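Local coordinates for protein 4-hydroxy-tetrahydrodipicolinate synthase (Methylacidiphilum fumariolicum SolV, PDB 6T3T) that probably catalyses the condensation of pyruvate with aspartate beta-semialdehyde to 4-hydroxy-tetrahydrodipicolinate, a step of lysine biosynthesis, at residues N108-Q112 against E113-R117; D169-S172 against Q173-A177. All coordinates share one frame; numbering follows the deposited sequence.

Both contacts are local ones within the outer helical layer of a TIM barrel, an eight-stranded parallel barrel with helices around it. Contact 1 comes first along the chain, where the loop after strand 99-103 turns into helix 112-125; contact 2 follows on helix 168-177, the crossover between strands 158-163 and 183-186. Their centres lie about 20 Å apart and their nearest atoms about 8 Å apart, without touching. Asp142 joins them indirectly, having a polar partner in each. Each contact faces a different neighbour in the homotetramer, the second subunit at contact 1 and the third at contact 2.

Contact 1: N108-Q112 against E113-R117; sequences NRPSQ and EGLFR
Ser111 O receives Leu115 N at 2.8 Å and Gln112 O receives Phe116 N at 2.9 Å, the opening i to i+4 bonds of helix 112-125. Ser111 is the N-cap of this barrel helix: its OG accepts from Gly114 N at 3.2 Å, with an N-H...O angle of 161°. A chi1 of 64° sets OG between the backbone N and the carbonyl carbon, turning it forward to the N-H of Gly114 in the first turn. Pro110, just ahead of the cap, lays ring atom CG against Leu115 CD2 at 3.7 Å, the two side chains crossing at about a right angle. The other Leu115 methyl, CD1, lies 3.8 Å from Gln112 NE2, off one face of an amide whose polar ends are engaged elsewhere, OE1 by Thr147 OG1 and Ala144 N, NE2 by Asp142 O. These bonds should fix the rotation of the amide while its bent chain rests on the leucine. On the loop side, Asn108 O bonds to Thr248 OG1 of the second subunit, so the approach to the helix also borders a subunit interface. Further along, Glu113 shares its charge: OE1 pairs with Arg150, while OE2 stands 3.1 Å from Arg117 NE, well out of the guanidinium plane, a purely electrostatic pairing with no N-H aimed at the oxygen.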
ATOM      1  N   ASN A 108     -15.363 -10.922  -4.237  1.00 18.26           N
ATOM      2  CA  ASN A 108     -16.190 -11.010  -3.030  1.00 22.40           C
ATOM      3  C   ASN A 108     -15.367 -11.108  -1.754  1.00 21.12           C
ATOM      4  O   ASN A 108     -15.944 -11.040  -0.666  1.00 20.33           O
ATOM      5  CB  ASN A 108     -17.209 -12.170  -3.110  1.00 17.59           C
ATOM      6  CG  ASN A 108     -16.610 -13.469  -3.612  1.00 20.04           C
ATOM      7  OD1 ASN A 108     -15.385 -13.639  -3.636  1.00 18.56           O
ATOM      8  ND2 ASN A 108     -17.483 -14.397  -4.047  1.00 18.30           N
ATOM      9  N   ARG A 109     -14.045 -11.184  -1.869  1.00 18.04           N
ATOM     10  CA  ARG A 109     -13.118 -11.042  -0.748  1.00 20.74           C
ATOM     11  C   ARG A 109     -13.450 -11.905   0.472  1.00 19.57           C
ATOM     12  O   ARG A 109     -13.567 -11.382   1.585  1.00 21.66           O
ATOM     13  CB  ARG A 109     -13.004  -9.581  -0.333  1.00 17.14           C
ATOM     14  CG  ARG A 109     -12.706  -8.623  -1.472  1.00 19.54           C
ATOM     15  CD  ARG A 109     -12.079  -7.326  -0.949  1.00 27.80           C
ATOM     16  NE  ARG A 109     -11.093  -7.607   0.093  1.00 26.64           N
ATOM     17  CZ  ARG A 109     -10.292  -6.701   0.638  1.00 36.20           C
ATOM     18  NH1 ARG A 109     -10.345  -5.438   0.237  1.00 41.38           N
ATOM     19  NH2 ARG A 109      -9.444  -7.055   1.599  1.00 35.28           N
ATOM     20  N   PRO A 110     -13.542 -13.226   0.313  1.00 19.76           N
ATOM     21  CA  PRO A 110     -13.856 -14.080   1.467  1.00 17.63           C
ATOM     22  C   PRO A 110     -12.752 -14.054   2.517  1.00 19.69           C
ATOM     23  O   PRO A 110     -11.584 -13.801   2.230  1.00 20.38           O
ATOM     24  CB  PRO A 110     -13.990 -15.471   0.856  1.00 15.93           C
ATOM     25  CG  PRO A 110     -13.171 -15.427  -0.363  1.00 22.32           C
ATOM     26  CD  PRO A 110     -13.355 -14.032  -0.909  1.00 19.27           C
ATOM     27  N   SER A 111     -13.157 -14.339   3.756  1.00 17.96           N
ATOM     28  CA  SER A 111     -12.241 -14.540   4.858  1.00 22.24           C
ATOM     29  C   SER A 111     -11.401 -15.803   4.626  1.00 21.09           C
ATOM     30  O   SER A 111     -11.684 -16.622   3.746  1.00 16.68           O
ATOM     31  CB  SER A 111     -13.020 -14.651   6.174  1.00 21.43           C
ATOM     32  OG  SER A 111     -13.865 -15.810   6.196  1.00 19.20           O
ATOM     33  N   GLN A 112     -10.358 -15.957   5.448  1.00 18.01           N
ATOM     34  CA  GLN A 112      -9.506 -17.132   5.332  1.00 19.24           C
ATOM     35  C   GLN A 112     -10.304 -18.406   5.540  1.00 22.22           C
ATOM     36  O   GLN A 112     -10.039 -19.421   4.888  1.00 18.59           O
ATOM     37  CB  GLN A 112      -8.345 -17.059   6.319  1.00 19.05           C
ATOM     38  CG  GLN A 112      -7.366 -15.945   5.969  1.00 19.11           C
ATOM     39  CD  GLN A 112      -6.790 -16.132   4.569  1.00 18.66           C
ATOM     40  OE1 GLN A 112      -6.330 -17.227   4.214  1.00 15.76           O
ATOM     41  NE2 GLN A 112      -6.820 -15.075   3.766  1.00 20.40           N
ATOM     42  N   GLU A 113     -11.260 -18.379   6.473  1.00 20.25           N
ATOM     43  CA  GLU A 113     -12.132 -19.529   6.680  1.00 21.98           C
ATOM     44  C   GLU A 113     -12.996 -19.781   5.457  1.00 22.29           C
ATOM     45  O   GLU A 113     -13.237 -20.938   5.084  1.00 20.86           O
ATOM     46  CB  GLU A 113     -12.993 -19.310   7.928  1.00 26.54           C
ATOM     47  CG  GLU A 113     -13.946 -20.455   8.263  1.00 33.29           C
ATOM     48  CD  GLU A 113     -13.238 -21.794   8.533  1.00 37.98           C
ATOM     49  OE1 GLU A 113     -12.019 -21.817   8.842  1.00 41.89           O
ATOM     50  OE2 GLU A 113     -13.916 -22.843   8.434  1.00 41.21           O
ATOM     51  N   GLY A 114     -13.479 -18.707   4.823  1.00 20.81           N
ATOM     52  CA  GLY A 114     -14.167 -18.857   3.556  1.00 18.67           C
ATOM     53  C   GLY A 114     -13.298 -19.502   2.492  1.00 21.14           C
ATOM     54  O   GLY A 114     -13.774 -20.311   1.701  1.00 21.83           O
ATOM     55  N   LEU A 115     -12.023 -19.110   2.420  1.00 24.42           N
ATOM     56  CA  LEU A 115     -11.119 -19.724   1.451  1.00 23.46           C
ATOM     57  C   LEU A 115     -10.909 -21.206   1.746  1.00 19.05           C
ATOM     58  O   LEU A 115     -10.918 -22.044   0.833  1.00 17.75           O
ATOM     59  CB  LEU A 115      -9.786 -18.978   1.453  1.00 15.56           C
ATOM     60  CG  LEU A 115      -9.860 -17.602   0.798  1.00 17.32           C
ATOM     61  CD1 LEU A 115      -8.531 -16.890   0.881  1.00 17.60           C
ATOM     62  CD2 LEU A 115     -10.322 -17.707  -0.632  1.00 19.20           C
ATOM     63  N   PHE A 116     -10.732 -21.540   3.019  1.00 17.66           N
ATOM     64  CA  PHE A 116     -10.582 -22.931   3.426  1.00 20.39           C
ATOM     65  C   PHE A 116     -11.805 -23.764   3.040  1.00 19.55           C
ATOM     66  O   PHE A 116     -11.672 -24.847   2.457  1.00 19.70           O
ATOM     67  CB  PHE A 116     -10.322 -23.008   4.937  1.00 20.56           C
ATOM     68  CG  PHE A 116     -10.223 -24.413   5.444  1.00 26.36           C
ATOM     69  CD1 PHE A 116      -9.037 -25.128   5.318  1.00 24.77           C
ATOM     70  CD2 PHE A 116     -11.320 -25.047   6.000  1.00 25.17           C
ATOM     71  CE1 PHE A 116      -8.949 -26.439   5.761  1.00 21.83           C
ATOM     72  CE2 PHE A 116     -11.226 -26.357   6.448  1.00 25.66           C
ATOM     73  CZ  PHE A 116     -10.042 -27.048   6.327  1.00 22.89           C
ATOM     74  N   ARG A 117     -13.011 -23.274   3.349  1.00 21.84           N
ATOM     75  CA  ARG A 117     -14.222 -23.996   2.946  1.00 20.77           C
ATOM     76  C   ARG A 117     -14.369 -24.062   1.431  1.00 20.17           C
ATOM     77  O   ARG A 117     -14.818 -25.080   0.894  1.00 19.85           O
ATOM     78  CB  ARG A 117     -15.454 -23.344   3.552  1.00 16.19           C
ATOM     79  CG  ARG A 117     -15.500 -23.416   5.060  1.00 24.35           C
ATOM     80  CD  ARG A 117     -16.735 -22.727   5.588  1.00 28.70           C
ATOM     81  NE  ARG A 117     -16.657 -22.523   7.038  1.00 35.18           N
ATOM     82  CZ  ARG A 117     -17.048 -23.419   7.932  1.00 34.24           C
ATOM     83  NH1 ARG A 117     -17.558 -24.575   7.527  1.00 34.74           N
ATOM     84  NH2 ARG A 117     -16.931 -23.166   9.227  1.00 38.60           N
TER

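Contact 2: D169-S172 against Q173-A177; sequences DRVS and QLVEA
Leu174 lies against Arg170 one turn earlier, its CG 3.2 Å from Arg170 O and its CD1 3.8 Å from Arg170 CG. Arg170 CG stands anti to the backbone N (chi1 180°), and the chain then folds at its next two torsions, bringing CD near Leu174 CG before the guanidinium leaves for Asp142. This is the close-packed side, where Leu174 also meets Ile184 and Glu163. Val175 also comes close, CG2 3.0 Å from Ser172 O. Four successive i to i+4 bonds, from Gln173 N to Asp169 O through Glu176 N to Ser172 O, run along this helix of a beta-alpha-beta crossover in the TIM barrel. Polar side chains meet more loosely round Gln173, which packs on Val145 and on Tyr238 of the third subunit; that subunit also bonds Asp169 OD2 through Tyr238 OH and Ser172 OG through His234 NE2. Cut back to an alanine, Gln173 would lose the amide between Asp169 and Arg170, which would probably leave a gap beside Val145 and that tyrosine. Its OE1 stands 3.7 Å from Arg170 NE, with amide and guanidinium planes 46° apart, while NE2 is 3.9 Å from Asp169 OD2.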
ATOM      1  N   ASP A 169       9.327 -13.716  -0.089  1.00 21.18           N
ATOM      2  CA  ASP A 169       9.218 -14.106   1.309  1.00 26.07           C
ATOM      3  C   ASP A 169       8.057 -15.078   1.542  1.00 25.26           C
ATOM      4  O   ASP A 169       8.121 -15.944   2.424  1.00 23.08           O
ATOM      5  CB  ASP A 169       9.070 -12.846   2.147  1.00 28.57           C
ATOM      6  CG  ASP A 169       9.736 -12.970   3.463  1.00 31.99           C
ATOM      7  OD1 ASP A 169      10.981 -13.054   3.467  1.00 38.78           O
ATOM      8  OD2 ASP A 169       9.025 -12.997   4.483  1.00 42.74           O
ATOM      9  N   ARG A 170       6.977 -14.927   0.785  1.00 20.73           N
ATOM     10  CA  ARG A 170       5.895 -15.896   0.850  1.00 20.67           C
ATOM     11  C   ARG A 170       6.389 -17.303   0.539  1.00 20.54           C
ATOM     12  O   ARG A 170       5.945 -18.278   1.162  1.00 21.51           O
ATOM     13  CB  ARG A 170       4.798 -15.480  -0.128  1.00 25.10           C
ATOM     14  CG  ARG A 170       3.621 -16.411  -0.155  1.00 30.94           C
ATOM     15  CD  ARG A 170       3.075 -16.524   1.230  1.00 31.03           C
ATOM     16  NE  ARG A 170       2.614 -15.260   1.793  1.00 38.03           N
ATOM     17  CZ  ARG A 170       1.336 -14.885   1.781  1.00 39.89           C
ATOM     18  NH1 ARG A 170       0.428 -15.691   1.214  1.00 26.02           N
ATOM     19  NH2 ARG A 170       0.971 -13.723   2.336  1.00 31.32           N
ATOM     20  N   VAL A 171       7.323 -17.439  -0.407  1.00 17.56           N
ATOM     21  CA  VAL A 171       7.836 -18.766  -0.734  1.00 18.86           C
ATOM     22  C   VAL A 171       8.579 -19.359   0.463  1.00 19.13           C
ATOM     23  O   VAL A 171       8.357 -20.518   0.844  1.00 20.99           O
ATOM     24  CB  VAL A 171       8.708 -18.712  -2.003  1.00 20.44           C
ATOM     25  CG1 VAL A 171       9.312 -20.063  -2.285  1.00 19.55           C
ATOM     26  CG2 VAL A 171       7.865 -18.269  -3.212  1.00 15.73           C
ATOM     27  N   SER A 172       9.429 -18.564   1.109  1.00 17.43           N
ATOM     28  CA  SER A 172      10.126 -19.054   2.300  1.00 22.53           C
ATOM     29  C   SER A 172       9.151 -19.488   3.387  1.00 21.04           C
ATOM     30  O   SER A 172       9.389 -20.491   4.070  1.00 22.71           O
ATOM     31  CB  SER A 172      11.074 -17.984   2.859  1.00 16.64           C
ATOM     32  OG  SER A 172      12.159 -17.761   1.986  1.00 22.29           O
ATOM     33  N   GLN A 173       8.061 -18.730   3.586  1.00 23.04           N
ATOM     34  CA  GLN A 173       7.058 -19.129   4.578  1.00 20.28           C
ATOM     35  C   GLN A 173       6.354 -20.420   4.163  1.00 20.96           C
ATOM     36  O   GLN A 173       6.107 -21.303   4.999  1.00 22.43           O
ATOM     37  CB  GLN A 173       6.039 -17.999   4.794  1.00 23.62           C
ATOM     38  CG  GLN A 173       6.562 -16.840   5.687  1.00 31.73           C
ATOM     39  CD  GLN A 173       5.832 -15.500   5.487  1.00 34.39           C
ATOM     40  OE1 GLN A 173       5.162 -15.287   4.482  1.00 38.22           O
ATOM     41  NE2 GLN A 173       5.995 -14.586   6.444  1.00 41.15           N
ATOM     42  N   LEU A 174       6.020 -20.547   2.881  1.00 18.22           N
ATOM     43  CA  LEU A 174       5.350 -21.756   2.411  1.00 15.63           C
ATOM     44  C   LEU A 174       6.240 -22.985   2.589  1.00 22.50           C
ATOM     45  O   LEU A 174       5.766 -24.045   3.029  1.00 18.70           O
ATOM     46  CB  LEU A 174       4.917 -21.571   0.957  1.00 15.25           C
ATOM     47  CG  LEU A 174       3.752 -20.600   0.793  1.00 18.38           C
ATOM     48  CD1 LEU A 174       3.532 -20.208  -0.668  1.00 12.54           C
ATOM     49  CD2 LEU A 174       2.495 -21.228   1.395  1.00 14.13           C
ATOM     50  N   VAL A 175       7.538 -22.873   2.254  1.00 23.53           N
ATOM     51  CA  VAL A 175       8.435 -24.014   2.449  1.00 20.24           C
ATOM     52  C   VAL A 175       8.591 -24.330   3.944  1.00 26.27           C
ATOM     53  O   VAL A 175       8.589 -25.503   4.337  1.00 26.91           O
ATOM     54  CB  VAL A 175       9.782 -23.798   1.728  1.00 23.91           C
ATOM     55  CG1 VAL A 175       9.565 -23.688   0.231  1.00 21.27           C
ATOM     56  CG2 VAL A 175      10.435 -22.563   2.176  1.00 32.19           C
ATOM     57  N   GLU A 176       8.649 -23.307   4.812  1.00 22.50           N
ATOM     58  CA  GLU A 176       8.629 -23.588   6.252  1.00 26.62           C
ATOM     59  C   GLU A 176       7.413 -24.419   6.638  1.00 27.86           C
ATOM     60  O   GLU A 176       7.519 -25.349   7.440  1.00 27.15           O
ATOM     61  CB  GLU A 176       8.542 -22.303   7.083  1.00 24.89           C
ATOM     62  CG  GLU A 176       9.768 -21.821   7.809  1.00 36.17           C
ATOM     63  CD  GLU A 176      10.457 -22.869   8.666  1.00 32.46           C
ATOM     64  OE1 GLU A 176       9.939 -23.304   9.721  1.00 41.03           O
ATOM     65  OE2 GLU A 176      11.580 -23.222   8.282  1.00 32.86           O
ATOM     66  N   ALA A 177       6.241 -24.084   6.092  1.00 27.60           N
ATOM     67  CA  ALA A 177       5.004 -24.628   6.630  1.00 26.20           C
ATOM     68  C   ALA A 177       4.549 -25.917   5.967  1.00 27.60           C
ATOM     69  O   ALA A 177       3.774 -26.659   6.577  1.00 31.06           O
ATOM     70  CB  ALA A 177       3.882 -23.590   6.543  1.00 26.56           C
TER